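Local coordinates for oxidoreductase, short chain dehydrogenase/reductase family protein (Bifidobacterium adolescentis L2-32, PDB 6OW4) that acts as an NADH-dependent 20beta-hydroxysteroid dehydrogenase of the short-chain dehydrogenase/reductase family, interconverting a keto and a hydroxyl group at steroid carbon 20, at residues G44-A49 and N56-L61; N226-G231 and A266-F271. One frame throughout, in Å; residues are numbered along the deposited sequence.

Overall arrangement
Both interactions pack a helix on a strand of the parallel Rossmann sheet, and both are buried and wholly apolar where strand and helix meet. Interaction 1 belongs to the first beta-alpha-beta unit, joining strand 42-47 to helix 52-63; interaction 2 joins strand 223-230 to helix 262-273, whose segment 266-271 starts 35 residues after G231. The centres of the two contacts lie about 12 Å apart, and the helices touch each other through A60 with A266 and L61 with V269. On the first helix the small A58 faces the strand, with L61 beside it, whereas a long isoleucine bridges the wider gap in the second contact. Each strand leads to NAD, at the adenosine ribose in interaction 1 and at the nicotinamide in interaction 2.

Interaction 1: G44-A49 and N56-L61; sequences GFVTGA and NAAAAL. With NAD (nicotinamide-adenine-dinucleotide), chain N.
V46 presents one methyl, CG2, to both A58 and L61, and this branch makes the nearest contacts between strand and helix. The two elements open the Rossmann fold of the short-chain dehydrogenases: strand 42-47, helix 52-63 and strand 66-72 form its first beta-alpha-beta unit. V46 CG2 lies 3.9 Å from A58 CB and 4.0 Å from L61 CD1, the second methyl reaching it from the next helical turn. The side chains of V46 and L61 run at a slant to each other. With CG1 anti to the backbone N (chi1 176°), V46 leaves CG2 beside that nitrogen, where it can serve both partners. A58 adds only a methyl to the interface, consistent with the 6.2 Å between the CA atoms of V46 and A58.

Further out, F126 of strand 124-127 touches V46 and A57, while V68 touches V46 and A58, so neighbouring strands share the helix-facing layer. On the far side of the helix, W26 of the second subunit packs on N56 and A59. Beyond V46, T47 OG1 is hydrogen-bonded to A129 N, and the chain then turns into the cofactor pocket. There G48 brings its CA to 3.5 Å from O4B of the NAD adenosine ribose.

Interaction 2: N226-G231 and A266-F271; sequences NTISPG and ASTVLF. With NAD (nicotinamide-adenine-dinucleotide), chain N.
I228 extends its longer branch from the strand so that CD1 meets T268 and V269 on the helix. A chi1 of -57° sets CG1 opposite the carbonyl carbon, and chi2 of 172° stretches the branch to its full length. That reach spans a CA separation of 7.7 Å between I228 and T268. The terminal methyl presses on V269: I228 CD1 and V269 CG2 are 3.4 Å apart, shorter than a usual carbon-carbon contact, so the exact fit is best read with caution. The I228 branch lies roughly perpendicular to the side chain of V269. Against T268 the relation differs, for there the two side chains lie alongside and point opposite ways, and T268 CG2 is 3.8 Å from I228 CD1.

T268 divides its branches by chemistry. Its methyl is turned to I228, while OG1 makes a weak hydrogen bond to E264 O one helical turn back. Within the parallel sheet of this Rossmann fold, V287 on the neighbouring strand 284-287 touches both I228 and T268, while V269 also packs on A57 and L61 of helix 52-63, bringing the two helices together over one face of the sheet. F271 stacks its ring on F271 of the second subunit, so this helix also takes part in the subunit interface.

At its end the strand meets the nicotinamide. P230 CG lies over one face of that ring, 3.8 Å from both C5N and C6N of NAD, and G231 O comes within 3.4 Å of C4N, the ring carbon that exchanges hydride in nicotinamide chemistry.

Interaction 1: G44-A49 and N56-L61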
# COMPACT_ATOMS: atom_id res chain seq x y z
N GLY F 44 -6.44 21.25 -23.09
CA GLY F 44 -5.45 20.94 -22.04
C GLY F 44 -4.04 20.97 -22.60
O GLY F 44 -3.89 21.28 -23.79
N PHE F 45 -3.04 20.65 -21.76
CA PHE F 45 -1.61 20.66 -22.15
C PHE F 45 -0.92 19.40 -21.63
O PHE F 45 -1.42 18.75 -20.69
CB PHE F 45 -0.93 21.94 -21.65
CG PHE F 45 -0.78 22.07 -20.16
CD1 PHE F 45 -1.77 22.67 -19.39
CD2 PHE F 45 0.35 21.60 -19.52
CE1 PHE F 45 -1.62 22.80 -18.02
CE2 PHE F 45 0.50 21.73 -18.15
CZ PHE F 45 -0.49 22.32 -17.40
N VAL F 46 0.21 19.07 -22.27
CA VAL F 46 1.07 17.89 -21.96
C VAL F 46 2.51 18.40 -21.82
O VAL F 46 3.01 19.02 -22.78
CB VAL F 46 0.96 16.81 -23.05
CG1 VAL F 46 1.91 15.65 -22.79
CG2 VAL F 46 -0.47 16.31 -23.21
N THR F 47 3.15 18.14 -20.67
CA THR F 47 4.56 18.53 -20.39
C THR F 47 5.46 17.35 -20.78
O THR F 47 4.95 16.22 -20.81
CB THR F 47 4.75 18.94 -18.92
OG1 THR F 47 4.79 17.76 -18.12
CG2 THR F 47 3.66 19.86 -18.43
N GLY F 48 6.73 17.63 -21.09
CA GLY F 48 7.67 16.65 -21.65
C GLY F 48 7.14 16.06 -22.95
O GLY F 48 7.37 14.86 -23.20
N ALA F 49 6.47 16.89 -23.76
CA ALA F 49 5.69 16.48 -24.96
C ALA F 49 6.60 16.32 -26.19
O ALA F 49 6.06 16.09 -27.28
CB ALA F 49 4.59 17.49 -25.22
N ASN F 56 3.02 10.95 -27.65
CA ASN F 56 2.05 9.86 -27.93
C ASN F 56 0.77 10.06 -27.11
O ASN F 56 -0.32 9.81 -27.66
CB ASN F 56 2.66 8.47 -27.68
CG ASN F 56 3.60 8.03 -28.78
OD1 ASN F 56 3.32 7.07 -29.50
ND2 ASN F 56 4.72 8.72 -28.93
N ALA F 57 0.90 10.49 -25.85
CA ALA F 57 -0.24 10.84 -24.96
C ALA F 57 -1.03 11.99 -25.60
O ALA F 57 -2.25 11.84 -25.78
CB ALA F 57 0.26 11.21 -23.59
N ALA F 58 -0.34 13.08 -25.93
CA ALA F 58 -0.89 14.28 -26.59
C ALA F 58 -1.61 13.88 -27.89
O ALA F 58 -2.74 14.37 -28.11
CB ALA F 58 0.21 15.28 -26.87
N ALA F 59 -0.99 13.01 -28.69
CA ALA F 59 -1.51 12.52 -29.99
C ALA F 59 -2.82 11.75 -29.77
O ALA F 59 -3.75 11.93 -30.58
CB ALA F 59 -0.47 11.65 -30.67
N ALA F 60 -2.89 10.93 -28.72
CA ALA F 60 -4.08 10.13 -28.34
C ALA F 60 -5.21 11.07 -27.91
O ALA F 60 -6.37 10.81 -28.29
CB ALA F 60 -3.72 9.15 -27.25
N LEU F 61 -4.88 12.11 -27.13
CA LEU F 61 -5.85 13.12 -26.64
C LEU F 61 -6.39 13.94 -27.83
O LEU F 61 -7.58 14.29 -27.80
CB LEU F 61 -5.16 14.01 -25.61
CG LEU F 61 -4.80 13.32 -24.29
CD1 LEU F 61 -3.69 14.05 -23.57
CD2 LEU F 61 -6.03 13.18 -23.40
PA NAD N . 12.02 11.56 -21.99
O1A NAD N . 13.32 11.90 -21.33
O2A NAD N . 12.13 11.78 -23.51
O5B NAD N . 10.83 12.45 -21.43
C5B NAD N . 11.07 13.47 -20.46
C4B NAD N . 10.71 14.84 -21.10
O4B NAD N . 10.62 15.88 -19.94
C3B NAD N . 11.59 15.25 -21.92
O3B NAD N . 11.01 15.63 -23.21
C2B NAD N . 12.29 16.59 -21.23
O2B NAD N . 12.68 17.54 -22.26
C1B NAD N . 11.42 17.09 -20.45
N9A NAD N . 12.09 17.78 -19.31
C8A NAD N . 13.01 17.48 -18.37
N7A NAD N . 13.22 18.59 -17.61
C5A NAD N . 12.43 19.57 -18.10
C6A NAD N . 12.26 20.90 -17.69
N6A NAD N . 12.80 21.74 -16.67
N1A NAD N . 11.38 21.70 -18.35
C2A NAD N . 10.67 21.21 -19.42
N3A NAD N . 10.84 19.89 -19.82
C4A NAD N . 11.72 19.08 -19.15
O3 NAD N . 11.67 9.97 -21.69
PN NAD N . 10.21 9.44 -21.27
O1N NAD N . 10.26 7.94 -21.18
O2N NAD N . 9.20 9.86 -22.33
O5D NAD N . 9.83 10.03 -19.84
C5D NAD N . 8.65 10.80 -19.65
C4D NAD N . 8.23 10.72 -18.16
O4D NAD N . 7.93 9.49 -17.85
C3D NAD N . 9.37 11.13 -17.24
O3D NAD N . 8.90 11.96 -16.25
C2D NAD N . 9.89 9.79 -16.65
O2D NAD N . 10.51 10.08 -15.32
C1D NAD N . 8.83 9.06 -16.57
N1N NAD N . 9.07 7.62 -16.62
C2N NAD N . 9.51 7.02 -17.80
C3N NAD N . 9.73 5.63 -17.84
C7N NAD N . 10.23 4.94 -19.14
O7N NAD N . 10.90 3.93 -19.06
N7N NAD N . 9.91 5.47 -20.42
C4N NAD N . 9.50 4.86 -16.71
C5N NAD N . 9.06 5.46 -15.54
C6N NAD N . 8.84 6.84 -15.51

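Interaction 2: N226-G231 and A266-F271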
# COMPACT_ATOMS: atom_id res chain seq x y z
N ASN F 226 -4.96 12.05 -10.56
CA ASN F 226 -4.49 10.64 -10.54
C ASN F 226 -3.05 10.60 -11.06
O ASN F 226 -2.62 11.57 -11.71
CB ASN F 226 -5.41 9.73 -11.36
CG ASN F 226 -6.80 9.63 -10.77
OD1 ASN F 226 -6.98 9.02 -9.71
ND2 ASN F 226 -7.77 10.22 -11.43
N THR F 227 -2.35 9.49 -10.78
CA THR F 227 -0.97 9.22 -11.25
C THR F 227 -0.96 7.98 -12.14
O THR F 227 -1.80 7.08 -11.93
CB THR F 227 -0.01 9.05 -10.08
OG1 THR F 227 -0.50 7.98 -9.27
CG2 THR F 227 0.13 10.30 -9.25
N ILE F 228 -0.03 7.95 -13.10
CA ILE F 228 0.33 6.75 -13.91
C ILE F 228 1.76 6.37 -13.52
O ILE F 228 2.64 7.24 -13.61
CB ILE F 228 0.17 7.05 -15.41
CG1 ILE F 228 -1.25 7.50 -15.74
CG2 ILE F 228 0.60 5.85 -16.25
CD1 ILE F 228 -1.43 7.98 -17.16
N SER F 229 1.96 5.12 -13.09
CA SER F 229 3.27 4.57 -12.67
C SER F 229 3.75 3.57 -13.71
O SER F 229 3.65 2.36 -13.50
CB SER F 229 3.17 3.94 -11.30
OG SER F 229 2.90 4.93 -10.33
N PRO F 230 4.27 4.03 -14.87
CA PRO F 230 4.74 3.12 -15.91
C PRO F 230 5.95 2.30 -15.42
O PRO F 230 6.72 2.82 -14.63
CB PRO F 230 5.13 4.04 -17.08
CG PRO F 230 5.41 5.38 -16.43
CD PRO F 230 4.46 5.44 -15.24
N GLY F 231 6.05 1.05 -15.86
CA GLY F 231 7.24 0.21 -15.67
C GLY F 231 8.28 0.52 -16.73
O GLY F 231 8.42 1.71 -17.08
N ALA F 266 -0.50 5.98 -23.60
CA ALA F 266 -1.40 6.97 -24.24
C ALA F 266 -2.87 6.62 -23.93
O ALA F 266 -3.63 7.54 -23.59
CB ALA F 266 -1.14 7.02 -25.72
N SER F 267 -3.24 5.34 -24.05
CA SER F 267 -4.61 4.83 -23.79
C SER F 267 -4.98 5.02 -22.31
O SER F 267 -6.16 5.34 -22.04
CB SER F 267 -4.74 3.39 -24.23
OG SER F 267 -3.55 2.66 -23.96
N THR F 268 -4.02 4.85 -21.40
CA THR F 268 -4.21 5.03 -19.93
C THR F 268 -4.46 6.52 -19.63
O THR F 268 -5.36 6.81 -18.83
CB THR F 268 -3.02 4.48 -19.13
OG1 THR F 268 -2.85 3.11 -19.48
CG2 THR F 268 -3.21 4.60 -17.63
N VAL F 269 -3.67 7.41 -20.23
CA VAL F 269 -3.81 8.89 -20.10
C VAL F 269 -5.21 9.29 -20.58
O VAL F 269 -5.88 10.06 -19.88
CB VAL F 269 -2.70 9.65 -20.86
CG1 VAL F 269 -3.00 11.14 -20.97
CG2 VAL F 269 -1.34 9.43 -20.22
N LEU F 270 -5.62 8.78 -21.75
CA LEU F 270 -6.96 9.04 -22.34
C LEU F 270 -8.04 8.66 -21.33
O LEU F 270 -8.93 9.51 -21.07
CB LEU F 270 -7.10 8.24 -23.64
CG LEU F 270 -8.45 8.38 -24.35
CD1 LEU F 270 -8.84 9.84 -24.51
CD2 LEU F 270 -8.42 7.69 -25.71
N PHE F 271 -7.96 7.46 -20.76
CA PHE F 271 -8.93 6.91 -19.76
C PHE F 271 -9.05 7.88 -18.57
O PHE F 271 -10.19 8.21 -18.19
CB PHE F 271 -8.50 5.51 -19.30
CG PHE F 271 -9.29 4.97 -18.13
CD1 PHE F 271 -10.63 4.64 -18.27
CD2 PHE F 271 -8.70 4.81 -16.89
CE1 PHE F 271 -11.36 4.15 -17.20
CE2 PHE F 271 -9.43 4.32 -15.82
CZ PHE F 271 -10.76 3.99 -15.97
PA NAD N . 12.02 11.56 -21.99
O1A NAD N . 13.32 11.90 -21.33
O2A NAD N . 12.13 11.78 -23.51
O5B NAD N . 10.83 12.45 -21.43
C5B NAD N . 11.07 13.47 -20.46
C4B NAD N . 10.71 14.84 -21.10
O4B NAD N . 10.62 15.88 -19.94
C3B NAD N . 11.59 15.25 -21.92
O3B NAD N . 11.01 15.63 -23.21
C2B NAD N . 12.29 16.59 -21.23
O2B NAD N . 12.68 17.54 -22.26
C1B NAD N . 11.42 17.09 -20.45
N9A NAD N . 12.09 17.78 -19.31
C8A NAD N . 13.01 17.48 -18.37
N7A NAD N . 13.22 18.59 -17.61
C5A NAD N . 12.43 19.57 -18.10
C6A NAD N . 12.26 20.90 -17.69
N6A NAD N . 12.80 21.74 -16.67
N1A NAD N . 11.38 21.70 -18.35
C2A NAD N . 10.67 21.21 -19.42
N3A NAD N . 10.84 19.89 -19.82
C4A NAD N . 11.72 19.08 -19.15
O3 NAD N . 11.67 9.97 -21.69
PN NAD N . 10.21 9.44 -21.27
O1N NAD N . 10.26 7.94 -21.18
O2N NAD N . 9.20 9.86 -22.33
O5D NAD N . 9.83 10.03 -19.84
C5D NAD N . 8.65 10.80 -19.65
C4D NAD N . 8.23 10.72 -18.16
O4D NAD N . 7.93 9.49 -17.85
C3D NAD N . 9.37 11.13 -17.24
O3D NAD N . 8.90 11.96 -16.25
C2D NAD N . 9.89 9.79 -16.65
O2D NAD N . 10.51 10.08 -15.32
C1D NAD N . 8.83 9.06 -16.57
N1N NAD N . 9.07 7.62 -16.62
C2N NAD N . 9.51 7.02 -17.80
C3N NAD N . 9.73 5.63 -17.84
C7N NAD N . 10.23 4.94 -19.14
O7N NAD N . 10.90 3.93 -19.06
N7N NAD N . 9.91 5.47 -20.42
C4N NAD N . 9.50 4.86 -16.71
C5N NAD N . 9.06 5.46 -15.54
C6N NAD N . 8.84 6.84 -15.51